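Local coordinates for protein putative aminooxidase (Propionibacterium acnes, PDB 2BA9) that isomerises polyunsaturated fatty acids, producing conjugated linoleic acid, and binds flavin-adenine dinucleotide, which it probably uses in the reaction, at residues Trp161-Phe165 and Val181-Phe187; Val176-Tyr180 and Phe371-Ser376. All blocks are in the same frame, centred on the assembly; numbering follows the deposited sequence.

Interaction 1 of 2, residues Trp161-Phe165 and Val181-Phe187. With NA (sodium ion), chain B.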
loop_
_atom_site.group_PDB
_atom_site.type_symbol
_atom_site.label_atom_id
_atom_site.label_comp_id
_atom_site.label_asym_id
_atom_site.label_seq_id
_atom_site.Cartn_x
_atom_site.Cartn_y
_atom_site.Cartn_z
ATOM N N TRP A 161 7.684 2.993 15.160
ATOM C CA TRP A 161 6.662 2.557 14.190
ATOM C C TRP A 161 6.283 3.611 13.150
ATOM O O TRP A 161 5.856 3.278 12.051
ATOM C CB TRP A 161 5.396 2.107 14.938
ATOM C CG TRP A 161 5.203 0.628 14.968
ATOM C CD1 TRP A 161 4.453 -0.108 14.113
ATOM C CD2 TRP A 161 5.757 -0.292 15.916
ATOM N NE1 TRP A 161 4.504 -1.431 14.453
ATOM C CE2 TRP A 161 5.303 -1.576 15.558
ATOM C CE3 TRP A 161 6.603 -0.159 17.022
ATOM C CZ2 TRP A 161 5.652 -2.719 16.277
ATOM C CZ3 TRP A 161 6.956 -1.292 17.729
ATOM C CH2 TRP A 161 6.488 -2.559 17.350
ATOM N N ILE A 162 6.453 4.877 13.499
ATOM C CA ILE A 162 5.935 5.961 12.686
ATOM C C ILE A 162 6.694 6.159 11.370
ATOM O O ILE A 162 6.096 6.509 10.364
ATOM C CB ILE A 162 5.886 7.279 13.467
ATOM C CG1 ILE A 162 4.953 8.283 12.764
ATOM C CG2 ILE A 162 7.289 7.845 13.685
ATOM C CD1 ILE A 162 4.715 9.539 13.566
ATOM N N ASN A 163 8.000 5.927 11.384
ATOM C CA ASN A 163 8.841 6.256 10.238
ATOM C C ASN A 163 8.537 5.418 8.976
ATOM O O ASN A 163 8.428 5.970 7.881
ATOM C CB ASN A 163 10.313 6.174 10.645
ATOM C CG ASN A 163 10.646 7.093 11.802
ATOM O OD1 ASN A 163 10.323 8.281 11.767
ATOM N ND2 ASN A 163 11.293 6.554 12.840
ATOM N N PRO A 164 8.377 4.085 9.115
ATOM C CA PRO A 164 7.897 3.290 7.978
ATOM C C PRO A 164 6.381 3.295 7.793
ATOM O O PRO A 164 5.862 2.521 6.979
ATOM C CB PRO A 164 8.348 1.869 8.335
ATOM C CG PRO A 164 9.078 1.955 9.598
ATOM C CD PRO A 164 8.658 3.215 10.257
ATOM N N PHE A 165 5.665 4.125 8.551
ATOM C CA PHE A 165 4.218 4.145 8.429
ATOM C C PHE A 165 3.697 5.456 7.864
ATOM O O PHE A 165 3.269 5.496 6.707
ATOM C CB PHE A 165 3.521 3.796 9.748
ATOM C CG PHE A 165 2.062 3.497 9.570
ATOM C CD1 PHE A 165 1.652 2.230 9.153
ATOM C CD2 PHE A 165 1.104 4.496 9.742
ATOM C CE1 PHE A 165 0.309 1.949 8.947
ATOM C CE2 PHE A 165 -0.243 4.218 9.548
ATOM C CZ PHE A 165 -0.647 2.941 9.161
ATOM N N VAL A 181 -1.973 -1.007 11.149
ATOM C CA VAL A 181 -0.555 -0.748 11.433
ATOM C C VAL A 181 0.175 -2.063 11.661
ATOM O O VAL A 181 1.226 -2.305 11.057
ATOM C CB VAL A 181 -0.359 0.161 12.678
ATOM C CG1 VAL A 181 1.164 0.360 12.987
ATOM C CG2 VAL A 181 -1.113 1.518 12.493
ATOM N N LEU A 182 -0.422 -2.901 12.516
ATOM C CA LEU A 182 0.220 -4.100 13.031
ATOM C C LEU A 182 0.137 -5.320 12.089
ATOM O O LEU A 182 0.883 -6.293 12.265
ATOM C CB LEU A 182 -0.314 -4.404 14.434
ATOM C CG LEU A 182 0.132 -3.347 15.467
ATOM C CD1 LEU A 182 -0.685 -3.402 16.753
ATOM C CD2 LEU A 182 1.632 -3.509 15.766
ATOM N N LYS A 183 -0.739 -5.249 11.085
ATOM C CA LYS A 183 -0.771 -6.229 9.989
ATOM C C LYS A 183 0.341 -5.973 8.967
ATOM O O LYS A 183 0.871 -6.919 8.385
ATOM C CB LYS A 183 -2.154 -6.269 9.307
ATOM C CG LYS A 183 -3.200 -6.989 10.158
ATOM C CD LYS A 183 -4.582 -7.064 9.514
ATOM C CE LYS A 183 -5.600 -7.598 10.504
ATOM N NZ LYS A 183 -5.252 -8.961 11.050
ATOM N N TYR A 184 0.686 -4.706 8.752
ATOM C CA TYR A 184 1.879 -4.315 7.990
ATOM C C TYR A 184 3.126 -4.396 8.869
ATOM O O TYR A 184 3.975 -5.295 8.700
ATOM C CB TYR A 184 1.677 -2.904 7.407
ATOM C CG TYR A 184 2.921 -2.127 7.005
ATOM C CD1 TYR A 184 4.057 -2.770 6.511
ATOM C CD2 TYR A 184 2.943 -0.737 7.094
ATOM C CE1 TYR A 184 5.174 -2.060 6.166
ATOM C CE2 TYR A 184 4.055 -0.012 6.728
ATOM C CZ TYR A 184 5.169 -0.674 6.258
ATOM O OH TYR A 184 6.297 0.023 5.890
ATOM N N LEU A 185 3.235 -3.485 9.824
ATOM C CA LEU A 185 4.364 -3.496 10.751
ATOM C C LEU A 185 4.066 -4.408 11.925
ATOM O O LEU A 185 3.884 -3.962 13.058
ATOM C CB LEU A 185 4.716 -2.085 11.215
ATOM C CG LEU A 185 5.346 -1.168 10.158
ATOM C CD1 LEU A 185 5.304 0.272 10.631
ATOM C CD2 LEU A 185 6.778 -1.567 9.839
ATOM N N ASP A 186 4.007 -5.703 11.649
ATOM C CA ASP A 186 3.970 -6.677 12.722
ATOM C C ASP A 186 5.359 -6.687 13.342
ATOM O O ASP A 186 6.292 -6.061 12.805
ATOM C CB ASP A 186 3.501 -8.067 12.264
ATOM C CG ASP A 186 4.368 -8.689 11.181
ATOM O OD1 ASP A 186 5.338 -8.079 10.697
ATOM O OD2 ASP A 186 4.034 -9.827 10.786
ATOM N N PHE A 187 5.508 -7.320 14.490
ATOM C CA PHE A 187 6.753 -7.129 15.230
ATOM C C PHE A 187 7.982 -7.524 14.390
ATOM O O PHE A 187 8.999 -6.849 14.424
ATOM C CB PHE A 187 6.736 -7.868 16.562
ATOM C CG PHE A 187 7.831 -7.439 17.488
ATOM C CD1 PHE A 187 7.672 -6.323 18.300
ATOM C CD2 PHE A 187 9.033 -8.128 17.519
ATOM C CE1 PHE A 187 8.692 -5.911 19.144
ATOM C CE2 PHE A 187 10.047 -7.734 18.363
ATOM C CZ PHE A 187 9.884 -6.615 19.168
HETATM NA NA NA B . 1.548 -9.178 7.533
HETATM O O HOH W 1 3.502 -7.897 7.666
HETATM O O HOH W 2 1.792 -9.618 9.598
HETATM O O HOH W 3 -0.801 -9.716 7.557
#
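Trp161 with Leu185, and Pro164 with Tyr184, form the two hydrogen bonds that join the turn after helix 158-161 to the C-terminal end of helix 178-184, within the flavin-containing amine oxidoreductase fold. As the helix ends, Leu185 leaves helical geometry and forms an inverse gamma turn, which places its carbonyl within range of the indole. Trp161 NE1 donates to Leu185 O at 3.0 Å, on a lone pair and close to the indole plane, with an N-H...O angle of 156°. Tyr184 OH reaches Pro164 O at 2.8 Å, the hydroxyl somewhat out of the carbonyl plane. Both side chains thus present one polar group to a backbone carbonyl while the indole packs on Val181 and the tyrosine ring on Phe165.

Hydrophobic packing fills the space between the bonds. The branches of Val181 part: CG1, anti to the backbone N (chi1 177°), meets Trp161 CD1 at 3.5 Å, while CG2 lies over a face of the Phe165 ring, 4.0 Å from its centroid in a CH-pi contact. Leu185 slides alongside the indole and sends CD1 to Phe165 CB and CD2 to Pro164 CB. Tyr184 and Phe165 meet rim to rim, CD2 to CD1, and Tyr170 adds another ring beside both.

The far side of the helix end binds sodium. Three waters join Lys183 and Glu410 as its ligands; one also donates to Tyr184 O and another to Asp186 OD2. Lys183 O coordinates the ion at 2.5 Å.

Interaction 2 of 2, residues Val176-Tyr180 and Phe371-Ser376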
loop_
_atom_site.group_PDB
_atom_site.type_symbol
_atom_site.label_atom_id
_atom_site.label_comp_id
_atom_site.label_asym_id
_atom_site.label_seq_id
_atom_site.Cartn_x
_atom_site.Cartn_y
_atom_site.Cartn_z
ATOM N N VAL A 176 -5.661 6.456 12.459
ATOM C CA VAL A 176 -5.630 5.173 11.718
ATOM C C VAL A 176 -5.667 3.993 12.684
ATOM O O VAL A 176 -4.817 3.904 13.573
ATOM C CB VAL A 176 -4.387 5.041 10.837
ATOM C CG1 VAL A 176 -4.212 3.590 10.353
ATOM C CG2 VAL A 176 -4.449 5.994 9.671
ATOM N N PRO A 177 -6.653 3.088 12.530
ATOM C CA PRO A 177 -6.794 1.964 13.463
ATOM C C PRO A 177 -5.589 1.018 13.586
ATOM O O PRO A 177 -4.941 0.694 12.573
ATOM C CB PRO A 177 -8.005 1.197 12.901
ATOM C CG PRO A 177 -8.774 2.210 12.119
ATOM C CD PRO A 177 -7.738 3.096 11.522
ATOM N N ALA A 178 -5.349 0.540 14.816
ATOM C CA ALA A 178 -4.203 -0.333 15.138
ATOM C C ALA A 178 -4.065 -1.553 14.215
ATOM O O ALA A 178 -2.947 -1.937 13.854
ATOM C CB ALA A 178 -4.271 -0.787 16.600
ATOM N N ALA A 179 -5.195 -2.137 13.833
ATOM C CA ALA A 179 -5.233 -3.352 12.987
ATOM C C ALA A 179 -4.495 -3.208 11.651
ATOM O O ALA A 179 -3.882 -4.156 11.155
ATOM C CB ALA A 179 -6.661 -3.739 12.716
ATOM N N TYR A 180 -4.586 -2.039 11.043
ATOM C CA TYR A 180 -3.848 -1.791 9.813
ATOM C C TYR A 180 -2.351 -1.742 10.108
ATOM O O TYR A 180 -1.562 -2.393 9.427
ATOM C CB TYR A 180 -4.317 -0.491 9.149
ATOM C CG TYR A 180 -5.757 -0.530 8.708
ATOM C CD1 TYR A 180 -6.168 -1.378 7.679
ATOM C CD2 TYR A 180 -6.709 0.278 9.316
ATOM C CE1 TYR A 180 -7.491 -1.423 7.267
ATOM C CE2 TYR A 180 -8.040 0.252 8.906
ATOM C CZ TYR A 180 -8.434 -0.605 7.886
ATOM O OH TYR A 180 -9.768 -0.626 7.485
ATOM N N PHE A 371 -3.823 3.837 0.272
ATOM C CA PHE A 371 -4.298 3.273 1.524
ATOM C C PHE A 371 -5.791 3.423 1.780
ATOM O O PHE A 371 -6.184 4.136 2.700
ATOM C CB PHE A 371 -3.489 3.851 2.704
ATOM C CG PHE A 371 -3.824 3.219 4.044
ATOM C CD1 PHE A 371 -4.073 1.847 4.155
ATOM C CD2 PHE A 371 -3.897 3.996 5.184
ATOM C CE1 PHE A 371 -4.358 1.256 5.385
ATOM C CE2 PHE A 371 -4.212 3.419 6.426
ATOM C CZ PHE A 371 -4.435 2.040 6.522
ATOM N N PRO A 372 -6.631 2.737 0.979
ATOM C CA PRO A 372 -8.037 2.737 1.355
ATOM C C PRO A 372 -8.207 2.024 2.683
ATOM O O PRO A 372 -7.606 0.971 2.916
ATOM C CB PRO A 372 -8.717 1.940 0.232
ATOM C CG PRO A 372 -7.605 1.074 -0.339
ATOM C CD PRO A 372 -6.384 1.950 -0.244
ATOM N N HIS A 373 -9.019 2.600 3.549
ATOM C CA HIS A 373 -9.293 2.017 4.846
ATOM C C HIS A 373 -10.588 2.611 5.406
ATOM O O HIS A 373 -11.208 3.472 4.773
ATOM C CB HIS A 373 -8.115 2.250 5.792
ATOM C CG HIS A 373 -7.840 3.686 6.091
ATOM N ND1 HIS A 373 -7.200 4.527 5.200
ATOM C CD2 HIS A 373 -8.067 4.421 7.202
ATOM C CE1 HIS A 373 -7.065 5.721 5.744
ATOM N NE2 HIS A 373 -7.584 5.687 6.958
ATOM N N VAL A 374 -10.981 2.148 6.587
ATOM C CA VAL A 374 -12.142 2.720 7.291
ATOM C C VAL A 374 -11.720 3.254 8.665
ATOM O O VAL A 374 -10.616 2.968 9.155
ATOM C CB VAL A 374 -13.342 1.741 7.387
ATOM C CG1 VAL A 374 -13.873 1.409 5.981
ATOM C CG2 VAL A 374 -12.976 0.462 8.167
ATOM N N SER A 375 -12.596 4.070 9.244
ATOM C CA SER A 375 -12.326 4.745 10.492
ATOM C C SER A 375 -12.407 3.749 11.634
ATOM O O SER A 375 -13.002 2.663 11.501
ATOM C CB SER A 375 -13.341 5.877 10.717
ATOM O OG SER A 375 -14.666 5.357 10.781
ATOM N N SER A 376 -11.814 4.120 12.763
ATOM C CA SER A 376 -11.903 3.293 13.959
ATOM C C SER A 376 -13.364 2.952 14.312
ATOM O O SER A 376 -13.692 1.792 14.573
ATOM C CB SER A 376 -11.208 3.981 15.132
ATOM O OG SER A 376 -11.254 3.158 16.288
#
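The start of helix 178-184 runs past the end of strand 359-373 and the turn beyond it, the backbones coming closest at Pro177 and Ser376, whose CA atoms are 5.3 Å apart, while Tyr180 bridges a wider gap to His373. Tyr180, Phe371 and His373 form an aromatic cluster in which the tyrosine ring offers its face. Phe371 turns its edge to that face in a T-shaped pair, the planes at 88°. Its CZ is foremost, 3.6 Å from Tyr180 CG. His373 also comes edge-to-face, its plane at 74°, and its CB lies over the tyrosine ring toward the rim, 3.9 Å from the centroid.

The histidine is held by its own strand: ND1 donates to Phe371 O at 2.7 Å, almost exactly in the imidazole plane. With CG between the backbone N and the carbonyl carbon (chi1 63°), the imidazole folds back over the phenylalanine ring, and the bond limits its rotation. Tyrosine suits its place because its ring fills the cluster while its hydroxyl reaches the backbone beyond: Val374 N donates to Tyr180 OH at 3.2 Å, and the same oxygen is hydrogen-bonded to the hydroxyl of Tyr384.

Apolar groups complete the contact. Val176 CG1 meets the edge of Phe371 in its plane, 3.9 Å from CE2. Pro177, at the N-cap position, sets CG 3.6 Å from Val374 O, a buried carbonyl for which the model holds no hydrogen-bonding partner. Strand 277-288 lies beside His373 and Phe371, helix 383-389 packs on Val374, and helix 145-151 touches Ala178, so the contact joins the helix start to the edge strand of the mixed sheet.

Overall arrangement
From the N terminus, the chain passes the turn at 161-165, goes through helix 166-170, and enters helix 178-184. Interaction 1 closes this short loop when the helix end at 181-187 returns to the turn. Interaction 2 closes a far longer one, with 190 residues between 176-180 and 371-376, spanning much of the mixed sheet. Their segments alternate along the chain, so the loops cross rather than nest. Both use helix 178-184, interaction 2 at its start and interaction 1 at its end, and they touch where Phe165 CZ packs on Val176 CG1 at 3.8 Å. Together they tie the helical region to edge strand 359-373, not far from the flavin.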